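PDB 1TED: pks18 from Mycobacterium tuberculosis, which probably extends medium- and long-chain aliphatic acyl-CoA starters with malonyl-CoA, yielding tri- and tetraketide alpha-pyrones. Local coordinates for residues 344-348 with 349-353; 287-290 with 291-295; 154-158 with 159-163. All blocks are in the same frame, centred on the assembly; numbering follows the deposited sequence.

Contact 1: residues 344-348 with 349-353; sequences FGNML and SVSLI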
loop_
_atom_site.group_PDB
_atom_site.type_symbol
_atom_site.label_atom_id
_atom_site.label_comp_id
_atom_site.label_asym_id
_atom_site.label_seq_id
_atom_site.Cartn_x
_atom_site.Cartn_y
_atom_site.Cartn_z
ATOM N N PHE A 344 -18.000 -17.960 6.728
ATOM C CA PHE A 344 -17.721 -16.792 5.897
ATOM C C PHE A 344 -16.996 -17.032 4.585
ATOM O O PHE A 344 -16.975 -16.156 3.718
ATOM C CB PHE A 344 -16.910 -15.786 6.719
ATOM C CG PHE A 344 -17.599 -15.351 7.977
ATOM C CD1 PHE A 344 -18.660 -14.448 7.930
ATOM C CD2 PHE A 344 -17.229 -15.883 9.206
ATOM C CE1 PHE A 344 -19.343 -14.084 9.095
ATOM C CE2 PHE A 344 -17.905 -15.528 10.374
ATOM C CZ PHE A 344 -18.964 -14.629 10.319
ATOM N N GLY A 345 -16.406 -18.211 4.430
ATOM C CA GLY A 345 -15.650 -18.485 3.224
ATOM C C GLY A 345 -14.322 -17.786 3.447
ATOM O O GLY A 345 -13.943 -17.560 4.596
ATOM N N ASN A 346 -13.620 -17.437 2.370
ATOM C CA ASN A 346 -12.330 -16.762 2.481
ATOM C C ASN A 346 -12.498 -15.286 2.155
ATOM O O ASN A 346 -12.814 -14.922 1.019
ATOM C CB ASN A 346 -11.314 -17.400 1.529
ATOM C CG ASN A 346 -9.999 -16.621 1.455
ATOM O OD1 ASN A 346 -9.632 -15.894 2.377
ATOM N ND2 ASN A 346 -9.280 -16.793 0.359
ATOM N N MET A 347 -12.292 -14.441 3.161
ATOM C CA MET A 347 -12.434 -13.000 2.989
ATOM C C MET A 347 -11.071 -12.331 2.918
ATOM O O MET A 347 -10.895 -11.194 3.346
ATOM C CB MET A 347 -13.242 -12.408 4.144
ATOM C CG MET A 347 -14.594 -13.062 4.369
ATOM S SD MET A 347 -15.065 -12.809 6.082
ATOM C CE MET A 347 -16.743 -12.653 5.949
ATOM N N LEU A 348 -10.102 -13.062 2.381
ATOM C CA LEU A 348 -8.755 -12.546 2.212
ATOM C C LEU A 348 -8.134 -12.016 3.516
ATOM O O LEU A 348 -8.178 -12.701 4.540
ATOM C CB LEU A 348 -8.773 -11.469 1.116
ATOM C CG LEU A 348 -8.771 -11.985 -0.335
ATOM C CD1 LEU A 348 -9.624 -13.218 -0.472
ATOM C CD2 LEU A 348 -9.259 -10.909 -1.278
ATOM N N SER A 349 -7.568 -10.809 3.476
ATOM C CA SER A 349 -6.916 -10.217 4.644
ATOM C C SER A 349 -7.751 -10.185 5.912
ATOM O O SER A 349 -7.223 -10.272 7.012
ATOM C CB SER A 349 -6.453 -8.795 4.326
ATOM O OG SER A 349 -7.533 -7.977 3.909
ATOM N N VAL A 350 -9.060 -10.068 5.749
ATOM C CA VAL A 350 -9.981 -9.983 6.870
ATOM C C VAL A 350 -10.105 -11.233 7.743
ATOM O O VAL A 350 -10.271 -11.129 8.962
ATOM C CB VAL A 350 -11.393 -9.632 6.350
ATOM C CG1 VAL A 350 -12.393 -9.647 7.489
ATOM C CG2 VAL A 350 -11.366 -8.280 5.650
ATOM N N SER A 351 -10.024 -12.406 7.114
ATOM C CA SER A 351 -10.203 -13.680 7.806
ATOM C C SER A 351 -9.366 -13.937 9.049
ATOM O O SER A 351 -9.869 -14.437 10.054
ATOM C CB SER A 351 -10.029 -14.824 6.816
ATOM O OG SER A 351 -11.008 -14.727 5.796
ATOM N N LEU A 352 -8.093 -13.595 8.994
ATOM C CA LEU A 352 -7.243 -13.813 10.144
ATOM C C LEU A 352 -7.818 -13.084 11.363
ATOM O O LEU A 352 -7.796 -13.606 12.472
ATOM C CB LEU A 352 -5.826 -13.323 9.822
ATOM C CG LEU A 352 -4.655 -13.983 10.548
ATOM C CD1 LEU A 352 -4.817 -15.491 10.530
ATOM C CD2 LEU A 352 -3.346 -13.569 9.871
ATOM N N ILE A 353 -8.366 -11.891 11.160
ATOM C CA ILE A 353 -8.911 -11.141 12.293
ATOM C C ILE A 353 -10.235 -11.706 12.822
ATOM O O ILE A 353 -10.526 -11.590 14.010
ATOM C CB ILE A 353 -9.029 -9.635 11.947
ATOM C CG1 ILE A 353 -7.628 -9.071 11.683
ATOM C CG2 ILE A 353 -9.657 -8.873 13.097
ATOM C CD1 ILE A 353 -7.616 -7.687 11.093
#
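Ser351 reaches back from the first turn of helix 349-361 to the incoming loop, where its OG accepts the backbone N of Met347 at 2.9 Å in a fairly straight bond (153° at the hydrogen). With chi1 at -61° the hydroxyl oxygen sits beside its own backbone N, on the side facing Met347. Asn346 makes a second side-chain-to-backbone bond: its OD1 takes the N of Leu348 at 2.9 Å, an Asx turn in which the donor stands 57° above the amide plane. Backbone bonds continue the chain into the helix, from Val350 N to Met347 O (3.2 Å) and from Ser351 N to Leu348 O (3.2 Å).

Between the two segments apolar contact is slight. Met347 CB meets Val350 CB at 4.0 Å, and Val350 CB also rests on Met347 O. The side chain of Leu348 leads off from the helix and touches the bound myristic acid.

Ser349 directs its OG elsewhere, to a hydrogen bond with Glu203 on strand 196-204. The backbone of Asn346 bonds to Leu223 and Gly225, while its side chain touches His313 and comes about 4 Å from that of Cys175, the probable nucleophile; this is consistent with the Cys-His-Asn triad of chalcone synthase-like enzymes.

Within itself the buried turn is thus held mainly by polar bonds. One amide oxygen and one hydroxyl engage consecutive backbone N-H groups, which would limit the freedom of the Asn346 side chain beside the probable nucleophile, while Leu348, whose N-H Asn346 holds, touches the fatty acid.

Contact 2: residues 287-290 with 291-295; sequences SGVA and PVVTE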
loop_
_atom_site.group_PDB
_atom_site.type_symbol
_atom_site.label_atom_id
_atom_site.label_comp_id
_atom_site.label_asym_id
_atom_site.label_seq_id
_atom_site.Cartn_x
_atom_site.Cartn_y
_atom_site.Cartn_z
ATOM N N SER A 287 5.539 -27.333 3.154
ATOM C CA SER A 287 6.972 -27.305 3.383
ATOM C C SER A 287 7.490 -25.939 3.810
ATOM O O SER A 287 8.653 -25.805 4.216
ATOM C CB SER A 287 7.715 -27.792 2.134
ATOM O OG SER A 287 7.468 -26.946 1.034
ATOM N N GLY A 288 6.624 -24.932 3.750
ATOM C CA GLY A 288 7.041 -23.600 4.139
ATOM C C GLY A 288 6.678 -23.214 5.559
ATOM O O GLY A 288 7.430 -22.491 6.212
ATOM N N VAL A 289 5.541 -23.697 6.050
ATOM C CA VAL A 289 5.089 -23.347 7.391
ATOM C C VAL A 289 6.007 -23.801 8.529
ATOM O O VAL A 289 6.612 -22.971 9.205
ATOM C CB VAL A 289 3.643 -23.860 7.626
ATOM C CG1 VAL A 289 3.181 -23.544 9.041
ATOM C CG2 VAL A 289 2.708 -23.204 6.628
ATOM N N ALA A 290 6.127 -25.104 8.740
ATOM C CA ALA A 290 6.971 -25.623 9.818
ATOM C C ALA A 290 8.327 -24.928 10.038
ATOM O O ALA A 290 8.618 -24.474 11.134
ATOM C CB ALA A 290 7.184 -27.119 9.629
ATOM N N PRO A 291 9.175 -24.839 9.002
ATOM C CA PRO A 291 10.468 -24.182 9.220
ATOM C C PRO A 291 10.417 -22.726 9.703
ATOM O O PRO A 291 11.174 -22.342 10.597
ATOM C CB PRO A 291 11.179 -24.357 7.876
ATOM C CG PRO A 291 10.061 -24.483 6.899
ATOM C CD PRO A 291 9.051 -25.323 7.618
ATOM N N VAL A 292 9.521 -21.921 9.136
ATOM C CA VAL A 292 9.407 -20.526 9.559
ATOM C C VAL A 292 8.839 -20.416 10.981
ATOM O O VAL A 292 9.380 -19.692 11.823
ATOM C CB VAL A 292 8.491 -19.722 8.627
ATOM C CG1 VAL A 292 8.696 -18.248 8.868
ATOM C CG2 VAL A 292 8.778 -20.077 7.191
ATOM N N VAL A 293 7.747 -21.133 11.246
ATOM C CA VAL A 293 7.129 -21.095 12.566
ATOM C C VAL A 293 8.077 -21.605 13.642
ATOM O O VAL A 293 8.131 -21.059 14.743
ATOM C CB VAL A 293 5.828 -21.924 12.596
ATOM C CG1 VAL A 293 5.374 -22.146 14.029
ATOM C CG2 VAL A 293 4.748 -21.199 11.804
ATOM N N THR A 294 8.831 -22.648 13.319
ATOM C CA THR A 294 9.778 -23.225 14.264
ATOM C C THR A 294 10.939 -22.279 14.573
ATOM O O THR A 294 11.362 -22.149 15.725
ATOM C CB THR A 294 10.361 -24.548 13.729
ATOM O OG1 THR A 294 9.314 -25.516 13.609
ATOM C CG2 THR A 294 11.444 -25.081 14.681
ATOM N N GLU A 295 11.455 -21.623 13.542
ATOM C CA GLU A 295 12.566 -20.704 13.733
ATOM C C GLU A 295 12.145 -19.499 14.572
ATOM O O GLU A 295 12.876 -19.089 15.479
ATOM C CB GLU A 295 13.115 -20.241 12.382
ATOM C CG GLU A 295 14.547 -19.755 12.463
ATOM C CD GLU A 295 15.528 -20.873 12.803
ATOM O OE1 GLU A 295 15.242 -21.678 13.713
ATOM O OE2 GLU A 295 16.601 -20.947 12.164
#
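The pyrrolidine ring of Pro291 lies against the preceding turn of its own helix, with Gly288 O over one face, 3.4 Å from Pro291 CG. Ser287 O stands close to the mean plane of the ring, beyond the same corner, at 3.3 Å from CG. At the side formed by N and CD, Ala290 CB stands 3.3 Å from Pro291 CD, a closeness that the intervening peptide bond imposes. Having no N-H to offer the turn before, Pro291 kinks helix 281-299, and Ser287 O faces a ring carbon instead.

Across the kink, bonds from each residue to the fourth one on form again from Val289 O onward. Val293 N points almost straight at Val289 O (3.0 Å, 175° at the hydrogen), and the side chains of this pair lie side by side, Val289 CG1 touching Val293 CG2 at 3.9 Å. Ala290 O is gripped twice by Thr294. The backbone N of Thr294 approaches it at 2.9 Å, nearly along the carbonyl bond, and Thr294 OG1 donates at 2.8 Å from 41° above the carbonyl plane. A chi1 of -64° puts that hydroxyl beside its own N, so both donors converge on one oxygen, and the hydroxyl hydrogen of the exposed threonine is used within the helix.

The faces of the helix differ. Pro291 and Thr294 are exposed, whereas Val289 and Val293 pack on Leu327 of helix 317-327 and on Phe375 of strand 370-378. Ser326 OG, from helix 317-327, bonds the backbone N of Ala290. Val292 turns to Phe253 and Gln255 of strand 247-256, so the kinked helix covers two strands of the large mixed sheet and lies against a neighbouring helix.

Contact 3: residues 154-158 with 159-163; sequences AIVKE and LGLSP
Leu161 folds back over Val156 just beyond the end of helix 151-159, in a Schellman motif that turns the chain toward strand 166-171 of the thiolase fold. From the base outward, Leu161 CB meets Val156 CG1 at 3.8 Å, and CG lies 3.9 Å from Val156 CA. At the tip, CD1 bears on the same CA and on Val156 CG2, and reaches Ile155 CG2 at 4.2 Å. A chi1 of -60° sets CG beside the backbone N of Leu161, back over the helix end, and the two side chains meet at a slant.

The backbone carries the motif. Leu161 N donates to Val156 O, five residues back, at 2.8 Å; the donor lies in the carbonyl plane, on a lone pair. Inside that loop Gly160 N makes a weak bond to Lys157 O, at 3.5 Å. Gly160, with positive phi, is where the chain leaves the helical path, and Val156 with Leu161 supplies the hydrophobic contact that accompanies a Schellman motif, between residues before and after the helix end.

Val156 also packs on Leu138 and Leu161 on Ile135, both in strand 135-142, while Leu159 meets Val118 and Leu125 of helix 102-125. The cap is part of the dimer interface: Lys157 NZ forms a salt bridge with Glu261 of the second subunit, Leu256 of that subunit packs on Val156 and Lys157, and the backbone of Pro163 hydrogen-bonds to it.

Ile155 and Leu159 are neighbours one turn apart, lying alongside and pointing the same way, with Ile155 CG2 at 4.1 Å from Leu159 CD1. Leu159 N also donates to Ile155 O, in a bond 2.8 Å long and 167° at the hydrogen.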
loop_
_atom_site.group_PDB
_atom_site.type_symbol
_atom_site.label_atom_id
_atom_site.label_comp_id
_atom_site.label_asym_id
_atom_site.label_seq_id
_atom_site.Cartn_x
_atom_site.Cartn_y
_atom_site.Cartn_z
ATOM N N ALA A 154 -12.626 8.468 3.511
ATOM C CA ALA A 154 -13.994 8.475 4.030
ATOM C C ALA A 154 -14.087 8.104 5.515
ATOM O O ALA A 154 -14.964 8.593 6.219
ATOM C CB ALA A 154 -14.881 7.536 3.196
ATOM N N ILE A 155 -13.195 7.235 5.985
ATOM C CA ILE A 155 -13.183 6.840 7.391
ATOM C C ILE A 155 -12.837 8.049 8.279
ATOM O O ILE A 155 -13.512 8.329 9.274
ATOM C CB ILE A 155 -12.154 5.709 7.642
ATOM C CG1 ILE A 155 -12.609 4.424 6.929
ATOM C CG2 ILE A 155 -12.002 5.467 9.134
ATOM C CD1 ILE A 155 -11.703 3.206 7.137
ATOM N N VAL A 156 -11.780 8.769 7.910
ATOM C CA VAL A 156 -11.351 9.949 8.653
ATOM C C VAL A 156 -12.483 10.988 8.686
ATOM O O VAL A 156 -12.787 11.564 9.732
ATOM C CB VAL A 156 -10.083 10.575 7.996
ATOM C CG1 VAL A 156 -9.749 11.937 8.631
ATOM C CG2 VAL A 156 -8.911 9.614 8.142
ATOM N N LYS A 157 -13.097 11.220 7.529
ATOM C CA LYS A 157 -14.188 12.182 7.435
ATOM C C LYS A 157 -15.416 11.714 8.201
ATOM O O LYS A 157 -16.014 12.484 8.955
ATOM C CB LYS A 157 -14.556 12.439 5.971
ATOM C CG LYS A 157 -13.526 13.280 5.221
ATOM C CD LYS A 157 -14.043 13.727 3.864
ATOM C CE LYS A 157 -13.087 14.711 3.215
ATOM N NZ LYS A 157 -13.714 15.359 2.042
ATOM N N GLU A 158 -15.780 10.450 8.020
ATOM C CA GLU A 158 -16.937 9.881 8.688
ATOM C C GLU A 158 -16.805 9.802 10.214
ATOM O O GLU A 158 -17.733 10.163 10.939
ATOM C CB GLU A 158 -17.202 8.482 8.144
ATOM C CG GLU A 158 -18.659 8.204 7.921
ATOM C CD GLU A 158 -19.222 9.075 6.828
ATOM O OE1 GLU A 158 -18.727 8.979 5.684
ATOM O OE2 GLU A 158 -20.152 9.859 7.111
ATOM N N LEU A 159 -15.666 9.317 10.702
ATOM C CA LEU A 159 -15.459 9.187 12.147
ATOM C C LEU A 159 -14.949 10.446 12.804
ATOM O O LEU A 159 -14.768 10.486 14.019
ATOM C CB LEU A 159 -14.488 8.054 12.471
ATOM C CG LEU A 159 -15.018 6.624 12.501
ATOM C CD1 LEU A 159 -15.537 6.217 11.126
ATOM C CD2 LEU A 159 -13.880 5.709 12.940
ATOM N N GLY A 160 -14.709 11.472 12.001
ATOM C CA GLY A 160 -14.228 12.726 12.545
ATOM C C GLY A 160 -12.831 12.595 13.101
ATOM O O GLY A 160 -12.526 13.110 14.174
ATOM N N LEU A 161 -11.975 11.886 12.377
ATOM C CA LEU A 161 -10.598 11.730 12.814
ATOM C C LEU A 161 -9.855 13.023 12.468
ATOM O O LEU A 161 -10.369 13.853 11.707
ATOM C CB LEU A 161 -9.966 10.514 12.125
ATOM C CG LEU A 161 -10.715 9.210 12.447
ATOM C CD1 LEU A 161 -9.999 8.021 11.833
ATOM C CD2 LEU A 161 -10.822 9.037 13.963
ATOM N N SER A 162 -8.668 13.215 13.036
ATOM C CA SER A 162 -7.897 14.427 12.755
ATOM C C SER A 162 -7.476 14.539 11.308
ATOM O O SER A 162 -6.968 13.582 10.727
ATOM C CB SER A 162 -6.626 14.496 13.597
ATOM O OG SER A 162 -5.772 15.498 13.063
ATOM N N PRO A 163 -7.667 15.723 10.710
ATOM C CA PRO A 163 -7.298 15.978 9.314
ATOM C C PRO A 163 -5.809 15.713 9.071
ATOM O O PRO A 163 -5.382 15.509 7.939
ATOM C CB PRO A 163 -7.635 17.458 9.130
ATOM C CG PRO A 163 -8.756 17.672 10.108
ATOM C CD PRO A 163 -8.299 16.908 11.313
#

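How the contacts relate
Contact 1 is the core member, its touching residues all buried and its centre about 5 Å from the centre of the chain, while contacts 2 and 3 are partly buried on opposite sides of that centre, their own centres about 40 Å apart. All three pack on strands of the same mixed sheet: contacts 1 and 3 share strand 196-204, whereas contact 2 covers 247-256 and 370-378. Their chemistry follows their place. Near the probable nucleophile, side-chain oxygens bind backbone N-H groups ahead of a helix; contact 2 is a proline kink within one; contact 3 ends a helix with backbone bonds and an apolar pair. Of the three, only contact 3 touches the second subunit.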